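Local coordinates for uncharacterized protein Tm1679 (Thermotoga maritima, PDB 3H3E) that is of unknown function but binds zinc and has the fold of a metal-dependent hydrolase of the metallo-beta-lactamase superfamily, with a transferase activity tentatively proposed, at residues V243-F246 with K247-L251; L210-S213 with D214-E218; G104-W107 with N108-L111. The protein carries 2 engineered substitutions. One frame throughout, in Å; residues are numbered along the deposited sequence.

Interaction 1. Residues V243-F246 with K247-L251; sequences VDIF and KREFL
V243 and K247, one helical turn apart, send their side chains the same way, so the lysine shaft runs alongside the valine and NZ ends 3.9 Å from V243 CG1. CG1 lies anti to the valine's backbone N (chi1 179°), on the side where K247 rises. Along the backbone, K247 N donates to V243 O at 2.8 Å. I245 and E249 repeat the side-by-side pattern on another flank, E249 OE1 coming 4.1 Å from I245 CG2. R248, a poorly ordered side chain, extends past the same isoleucine, with I245 CG1 over one face of the modelled guanidinium, toward its rim; its weak salt bridge from NE to E249 OE2, 3.4 Å, is equally tentative.

F246 and F250 behave differently, their side chains crossing obliquely. F246 CD1 meets F250 CB at 4.2 Å, while both rings are directed into the interior, against V232 of strand 231-235. F224 of helix 214-226 meets the F246 ring edge-to-face and also touches F250. F250 is the first residue to leave helical geometry, yet its N still reaches F246 O at 2.8 Å, closing the last turn of helix 240-249. The helix is thus amphipathic at its end: charged K247, R248 and E249 line the outside, where the R248–E249 pair is long and R248 mobile, so the buried aromatic side carries the firmer contacts.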
loop_
_atom_site.group_PDB
_atom_site.type_symbol
_atom_site.label_atom_id
_atom_site.label_comp_id
_atom_site.label_asym_id
_atom_site.label_seq_id
_atom_site.Cartn_x
_atom_site.Cartn_y
_atom_site.Cartn_z
ATOM N N VAL A 243 8.688 -7.645 11.766
ATOM C CA VAL A 243 7.475 -7.979 12.498
ATOM C C VAL A 243 7.795 -8.421 13.919
ATOM O O VAL A 243 7.104 -8.027 14.861
ATOM C CB VAL A 243 6.666 -9.076 11.812
ATOM C CG1 VAL A 243 5.438 -9.397 12.638
ATOM C CG2 VAL A 243 6.266 -8.647 10.404
ATOM N N ASP A 244 8.837 -9.235 14.080
ATOM C CA ASP A 244 9.243 -9.685 15.411
ATOM C C ASP A 244 9.567 -8.488 16.288
ATOM O O ASP A 244 9.218 -8.460 17.468
ATOM C CB ASP A 244 10.448 -10.639 15.350
ATOM C CG ASP A 244 10.064 -12.065 14.963
ATOM O OD1 ASP A 244 8.856 -12.356 14.801
ATOM O OD2 ASP A 244 10.985 -12.898 14.819
ATOM N N ILE A 245 10.237 -7.494 15.712
ATOM C CA ILE A 245 10.544 -6.265 16.446
ATOM C C ILE A 245 9.272 -5.502 16.826
ATOM O O ILE A 245 9.146 -5.034 17.958
ATOM C CB ILE A 245 11.497 -5.349 15.658
ATOM C CG1 ILE A 245 12.880 -6.004 15.541
ATOM C CG2 ILE A 245 11.581 -3.981 16.308
ATOM C CD1 ILE A 245 13.843 -5.261 14.637
ATOM N N PHE A 246 8.332 -5.389 15.885
ATOM C CA PHE A 246 7.015 -4.817 16.182
ATOM C C PHE A 246 6.370 -5.567 17.343
ATOM O O PHE A 246 5.905 -4.952 18.291
ATOM C CB PHE A 246 6.076 -4.851 14.963
ATOM C CG PHE A 246 6.085 -3.594 14.128
ATOM C CD1 PHE A 246 5.113 -2.625 14.298
ATOM C CD2 PHE A 246 7.046 -3.398 13.144
ATOM C CE1 PHE A 246 5.111 -1.466 13.520
ATOM C CE2 PHE A 246 7.051 -2.245 12.362
ATOM C CZ PHE A 246 6.082 -1.281 12.554
ATOM N N LYS A 247 6.340 -6.894 17.278
ATOM C CA LYS A 247 5.691 -7.671 18.338
ATOM C C LYS A 247 6.302 -7.436 19.727
ATOM O O LYS A 247 5.595 -7.494 20.736
ATOM C CB LYS A 247 5.642 -9.170 18.012
ATOM C CG LYS A 247 4.801 -9.536 16.779
ATOM C CD LYS A 247 4.197 -10.937 16.902
ATOM C CE LYS A 247 3.464 -11.401 15.633
ATOM N NZ LYS A 247 4.253 -12.393 14.826
ATOM N N ARG A 248 7.600 -7.147 19.781
ATOM C CA ARG A 248 8.279 -7.016 21.071
ATOM C C ARG A 248 8.441 -5.576 21.554
ATOM O O ARG A 248 8.820 -5.355 22.701
ATOM C CB ARG A 248 9.645 -7.726 21.064
ATOM C CG ARG A 248 10.808 -6.830 20.664
ATOM C CD ARG A 248 12.143 -7.288 21.248
ATOM N NE ARG A 248 13.248 -6.465 20.752
ATOM C CZ ARG A 248 14.164 -6.876 19.875
ATOM N NH1 ARG A 248 14.128 -8.115 19.399
ATOM N NH2 ARG A 248 15.125 -6.047 19.480
ATOM N N GLU A 249 8.160 -4.598 20.699
ATOM C CA GLU A 249 8.375 -3.199 21.077
ATOM C C GLU A 249 7.175 -2.280 20.848
ATOM O O GLU A 249 7.078 -1.207 21.440
ATOM C CB GLU A 249 9.605 -2.649 20.370
ATOM C CG GLU A 249 10.895 -3.253 20.888
ATOM C CD GLU A 249 12.116 -2.606 20.287
ATOM O OE1 GLU A 249 11.951 -1.589 19.580
ATOM O OE2 GLU A 249 13.236 -3.111 20.520
ATOM N N PHE A 250 6.267 -2.697 19.982
ATOM C CA PHE A 250 5.071 -1.921 19.715
ATOM C C PHE A 250 4.127 -2.095 20.894
ATOM O O PHE A 250 3.872 -3.212 21.331
ATOM C CB PHE A 250 4.426 -2.380 18.409
ATOM C CG PHE A 250 3.162 -1.646 18.053
ATOM C CD1 PHE A 250 3.171 -0.279 17.834
ATOM C CD2 PHE A 250 1.969 -2.334 17.900
ATOM C CE1 PHE A 250 2.019 0.391 17.493
ATOM C CE2 PHE A 250 0.809 -1.669 17.557
ATOM C CZ PHE A 250 0.837 -0.303 17.357
ATOM N N LEU A 251 3.625 -0.978 21.408
ATOM C CA LEU A 251 2.782 -0.955 22.597
ATOM C C LEU A 251 1.349 -1.413 22.340
ATOM O O LEU A 251 0.590 -1.660 23.274
ATOM C CB LEU A 251 2.776 0.454 23.182
ATOM C CG LEU A 251 4.121 0.929 23.730
ATOM C CD1 LEU A 251 4.006 2.307 24.297
ATOM C CD2 LEU A 251 4.628 -0.025 24.782
#

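Interaction 2. Residues L210-S213 with D214-E218; sequences LKSS and DDEIE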
loop_
_atom_site.group_PDB
_atom_site.type_symbol
_atom_site.label_atom_id
_atom_site.label_comp_id
_atom_site.label_asym_id
_atom_site.label_seq_id
_atom_site.Cartn_x
_atom_site.Cartn_y
_atom_site.Cartn_z
ATOM N N LEU A 210 12.785 -5.357 4.934
ATOM C CA LEU A 210 13.707 -6.478 4.752
ATOM C C LEU A 210 15.169 -6.058 4.617
ATOM O O LEU A 210 16.075 -6.799 5.004
ATOM C CB LEU A 210 13.294 -7.301 3.535
ATOM C CG LEU A 210 12.241 -8.366 3.829
ATOM C CD1 LEU A 210 11.914 -9.170 2.583
ATOM C CD2 LEU A 210 12.725 -9.280 4.944
ATOM N N LYS A 211 15.387 -4.873 4.054
ATOM C CA LYS A 211 16.732 -4.353 3.823
ATOM C C LYS A 211 17.104 -3.265 4.834
ATOM O O LYS A 211 18.149 -2.628 4.719
ATOM C CB LYS A 211 16.877 -3.813 2.389
ATOM C CG LYS A 211 17.027 -4.882 1.311
ATOM C CD LYS A 211 18.094 -4.470 0.289
ATOM C CE LYS A 211 18.456 -5.592 -0.706
ATOM N NZ LYS A 211 17.692 -5.530 -1.994
ATOM N N SER A 212 16.241 -3.055 5.820
ATOM C CA SER A 212 16.488 -2.061 6.850
ATOM C C SER A 212 17.167 -2.696 8.058
ATOM O O SER A 212 16.943 -3.874 8.350
ATOM C CB SER A 212 15.179 -1.408 7.276
ATOM O OG SER A 212 14.730 -0.483 6.307
ATOM N N SER A 213 17.994 -1.914 8.752
ATOM C CA SER A 213 18.693 -2.392 9.940
ATOM C C SER A 213 17.765 -2.448 11.142
ATOM O O SER A 213 16.780 -1.715 11.210
ATOM C CB SER A 213 19.900 -1.506 10.258
ATOM O OG SER A 213 19.509 -0.280 10.848
ATOM N N ASP A 214 18.084 -3.319 12.091
ATOM C CA ASP A 214 17.270 -3.446 13.294
ATOM C C ASP A 214 17.102 -2.090 13.959
ATOM O O ASP A 214 16.030 -1.771 14.449
ATOM C CB ASP A 214 17.873 -4.466 14.262
ATOM C CG ASP A 214 17.707 -5.901 13.777
ATOM O OD1 ASP A 214 17.537 -6.100 12.553
ATOM O OD2 ASP A 214 17.740 -6.830 14.616
ATOM N N ASP A 215 18.164 -1.290 13.963
ATOM C CA ASP A 215 18.088 0.078 14.467
ATOM C C ASP A 215 17.059 0.864 13.676
ATOM O O ASP A 215 16.195 1.528 14.248
ATOM C CB ASP A 215 19.448 0.782 14.375
ATOM C CG ASP A 215 20.377 0.424 15.523
ATOM O OD1 ASP A 215 19.936 0.490 16.690
ATOM O OD2 ASP A 215 21.554 0.085 15.254
ATOM N N GLU A 216 17.160 0.790 12.353
ATOM C CA GLU A 216 16.231 1.498 11.486
ATOM C C GLU A 216 14.799 1.114 11.827
ATOM O O GLU A 216 13.944 1.970 11.979
ATOM C CB GLU A 216 16.540 1.225 10.013
ATOM C CG GLU A 216 17.796 1.931 9.494
ATOM C CD GLU A 216 18.019 1.728 7.994
ATOM O OE1 GLU A 216 18.191 0.566 7.563
ATOM O OE2 GLU A 216 18.031 2.733 7.247
ATOM N N ILE A 217 14.546 -0.176 11.977
ATOM C CA ILE A 217 13.216 -0.659 12.333
ATOM C C ILE A 217 12.702 -0.235 13.714
ATOM O O ILE A 217 11.513 0.017 13.892
ATOM C CB ILE A 217 13.140 -2.178 12.243
ATOM C CG1 ILE A 217 13.448 -2.645 10.813
ATOM C CG2 ILE A 217 11.782 -2.651 12.731
ATOM C CD1 ILE A 217 13.840 -4.111 10.725
ATOM N N GLU A 218 13.587 -0.162 14.697
ATOM C CA GLU A 218 13.174 0.247 16.038
ATOM C C GLU A 218 12.756 1.711 16.063
ATOM O O GLU A 218 11.774 2.076 16.694
ATOM C CB GLU A 218 14.296 -0.018 17.033
ATOM C CG GLU A 218 14.697 -1.481 17.080
ATOM C CD GLU A 218 15.683 -1.795 18.183
ATOM O OE1 GLU A 218 16.079 -0.853 18.904
ATOM O OE2 GLU A 218 16.053 -2.985 18.325
HETATM O O HOH W 1 17.141 -6.050 9.531
#
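The chain passes from an extended S213 straight into the first turn of helix 214-226, with I217 N donating to S213 O at 2.8 Å. S213 is the N-cap. Its OG, turned between its own N and carbonyl carbon (chi1 76°), faces the start of the helix and accepts from E216 N at 3.0 Å with an N-H...O angle of 161°. The glutamate answers in kind: its chain, extended beyond CG, runs back past the serine OG toward the preceding loop and brings OE1 to S213 N at 2.8 Å, through the lone pair directed away from OE2. These reciprocal bonds make a capping box, a classic way to occupy amide groups that a helix's first turn leaves without backbone acceptors. The negative carboxylate also lies near the positive end of the helix dipole, which may favour it. S212 packs beside the box, its CB 3.6 Å from E216 OE1, while I217 brings CG1 to 4.1 Å from S212 CB. A water donates both to S212 O and to D214 OD1, tying the loop to the first helical residue. The other oxygen of D214, OD2, forms a salt bridge with R241, and I217 continues inward onto A242 of helix 240-249.

Interaction 3. Residues G104-W107 with N108-L111; sequences GADW and NEVL
The indole of W107 meets V110 obliquely, the methyl CG1 approaching CE3 of the six-membered ring at 4.0 Å, while CB of A105 lies over one face of the ring system, offset toward its rim. W107 and V110 run side by side in the same direction. The tryptophan CG stands anti to its carbonyl carbon (chi1 -61°), which helps place the indole beside the valine; the valine sends CG1 toward the indole and CG2 toward the D106 carbonyl. The other flat groups, the carboxylates of D106 and E109, have planes 49° apart, and D106 OD2 lies 3.7 Å from E109 OE1, a juxtaposition of like charges at an exposed position that could raise the proton affinity of one or both.

D106 is at the N-cap position and is also the centre of an inverse gamma turn, in which W107 N makes a weak bond to A105 O. D106 O receives V110 N at 3.0 Å, in the carbonyl plane, and more weakly E109 N at 3.3 Å. One residue on, L111 N donates to W107 O at 2.9 Å, and CB and CG of L111 lie close to the same oxygen.

The contact joins the loop after strand 101-102 to the short helix 107-113. W107 presses on A75 of helix 72-75 and on A92 and L93, its side chain about 8 Å from those of the zinc ligands H69 and H71. V110 reaches L78 and L79, so W107 and V110 face helix 72-75, the loop after it and the loop between strands 85-89 and 95-98, with A105 adding to the contact on A75.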
loop_
_atom_site.group_PDB
_atom_site.type_symbol
_atom_site.label_atom_id
_atom_site.label_comp_id
_atom_site.label_asym_id
_atom_site.label_seq_id
_atom_site.Cartn_x
_atom_site.Cartn_y
_atom_site.Cartn_z
ATOM N N GLY A 104 8.344 -2.546 -13.739
ATOM C CA GLY A 104 7.251 -1.618 -13.944
ATOM C C GLY A 104 5.949 -2.311 -14.264
ATOM O O GLY A 104 5.827 -3.537 -14.164
ATOM N N ALA A 105 4.970 -1.507 -14.659
ATOM C CA ALA A 105 3.661 -2.003 -15.045
ATOM C C ALA A 105 3.351 -1.641 -16.501
ATOM O O ALA A 105 3.881 -0.671 -17.045
ATOM C CB ALA A 105 2.601 -1.445 -14.118
ATOM N N ASP A 106 2.487 -2.426 -17.131
ATOM C CA ASP A 106 2.145 -2.214 -18.528
ATOM C C ASP A 106 0.989 -1.231 -18.623
ATOM O O ASP A 106 -0.156 -1.622 -18.791
ATOM C CB ASP A 106 1.807 -3.551 -19.208
ATOM C CG ASP A 106 1.766 -3.447 -20.728
ATOM O OD1 ASP A 106 1.859 -2.320 -21.254
ATOM O OD2 ASP A 106 1.636 -4.488 -21.403
ATOM N N TRP A 107 1.295 0.053 -18.512
ATOM C CA TRP A 107 0.257 1.082 -18.490
ATOM C C TRP A 107 -0.413 1.257 -19.837
ATOM O O TRP A 107 -1.550 1.714 -19.899
ATOM C CB TRP A 107 0.811 2.430 -17.989
ATOM C CG TRP A 107 1.338 2.322 -16.609
ATOM C CD1 TRP A 107 2.646 2.308 -16.230
ATOM C CD2 TRP A 107 0.570 2.145 -15.419
ATOM N NE1 TRP A 107 2.740 2.147 -14.871
ATOM C CE2 TRP A 107 1.476 2.051 -14.350
ATOM C CE3 TRP A 107 -0.799 2.069 -15.151
ATOM C CZ2 TRP A 107 1.056 1.892 -13.031
ATOM C CZ3 TRP A 107 -1.213 1.908 -13.853
ATOM C CH2 TRP A 107 -0.287 1.818 -12.803
ATOM N N ASN A 108 0.285 0.904 -20.915
ATOM C CA ASN A 108 -0.292 1.049 -22.246
ATOM C C ASN A 108 -1.509 0.170 -22.361
ATOM O O ASN A 108 -2.524 0.563 -22.926
ATOM C CB ASN A 108 0.711 0.672 -23.332
ATOM C CG ASN A 108 1.853 1.644 -23.423
ATOM O OD1 ASN A 108 1.654 2.864 -23.425
ATOM N ND2 ASN A 108 3.071 1.113 -23.495
ATOM N N GLU A 109 -1.391 -1.029 -21.812
ATOM C CA GLU A 109 -2.468 -1.990 -21.845
ATOM C C GLU A 109 -3.517 -1.652 -20.803
ATOM O O GLU A 109 -4.713 -1.704 -21.060
ATOM C CB GLU A 109 -1.911 -3.385 -21.595
ATOM C CG GLU A 109 -2.912 -4.484 -21.828
ATOM C CD GLU A 109 -2.300 -5.678 -22.529
ATOM O OE1 GLU A 109 -1.381 -5.465 -23.352
ATOM O OE2 GLU A 109 -2.742 -6.821 -22.259
ATOM N N VAL A 110 -3.054 -1.302 -19.618
ATOM C CA VAL A 110 -3.943 -1.019 -18.502
ATOM C C VAL A 110 -4.877 0.137 -18.811
ATOM O O VAL A 110 -6.048 0.103 -18.479
ATOM C CB VAL A 110 -3.129 -0.712 -17.217
ATOM C CG1 VAL A 110 -4.024 -0.137 -16.129
ATOM C CG2 VAL A 110 -2.411 -1.966 -16.738
ATOM N N LEU A 111 -4.347 1.161 -19.457
ATOM C CA LEU A 111 -5.111 2.369 -19.742
ATOM C C LEU A 111 -5.930 2.253 -21.040
ATOM O O LEU A 111 -6.771 3.107 -21.345
ATOM C CB LEU A 111 -4.173 3.581 -19.758
ATOM C CG LEU A 111 -3.460 3.882 -18.425
ATOM C CD1 LEU A 111 -2.639 5.150 -18.524
ATOM C CD2 LEU A 111 -4.432 3.976 -17.237
#

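Along the chain the order is interaction 3, interaction 2, interaction 1. The last two are neighbours, centres about 12 Å apart, at the start of helix 214-226 and the end of helix 240-249. The helices pack together through I217 against I245, while the surface carries a weak R248–E218 ion pair beside the like-charged E218 and E249. Both helices join parallel strands of one mixed sheet, 200-204, 231-235 and 253-254. Interaction 3 belongs to helix 107-113, which leads into strand 115-119 at the edge of the other seven-stranded sheet; its centre is about 38 Å from that of interaction 1, on the opposite side of the chain's centre, and about 33 Å from that of interaction 2. The three thus represent helices of both halves of the metallo-beta-lactamase fold.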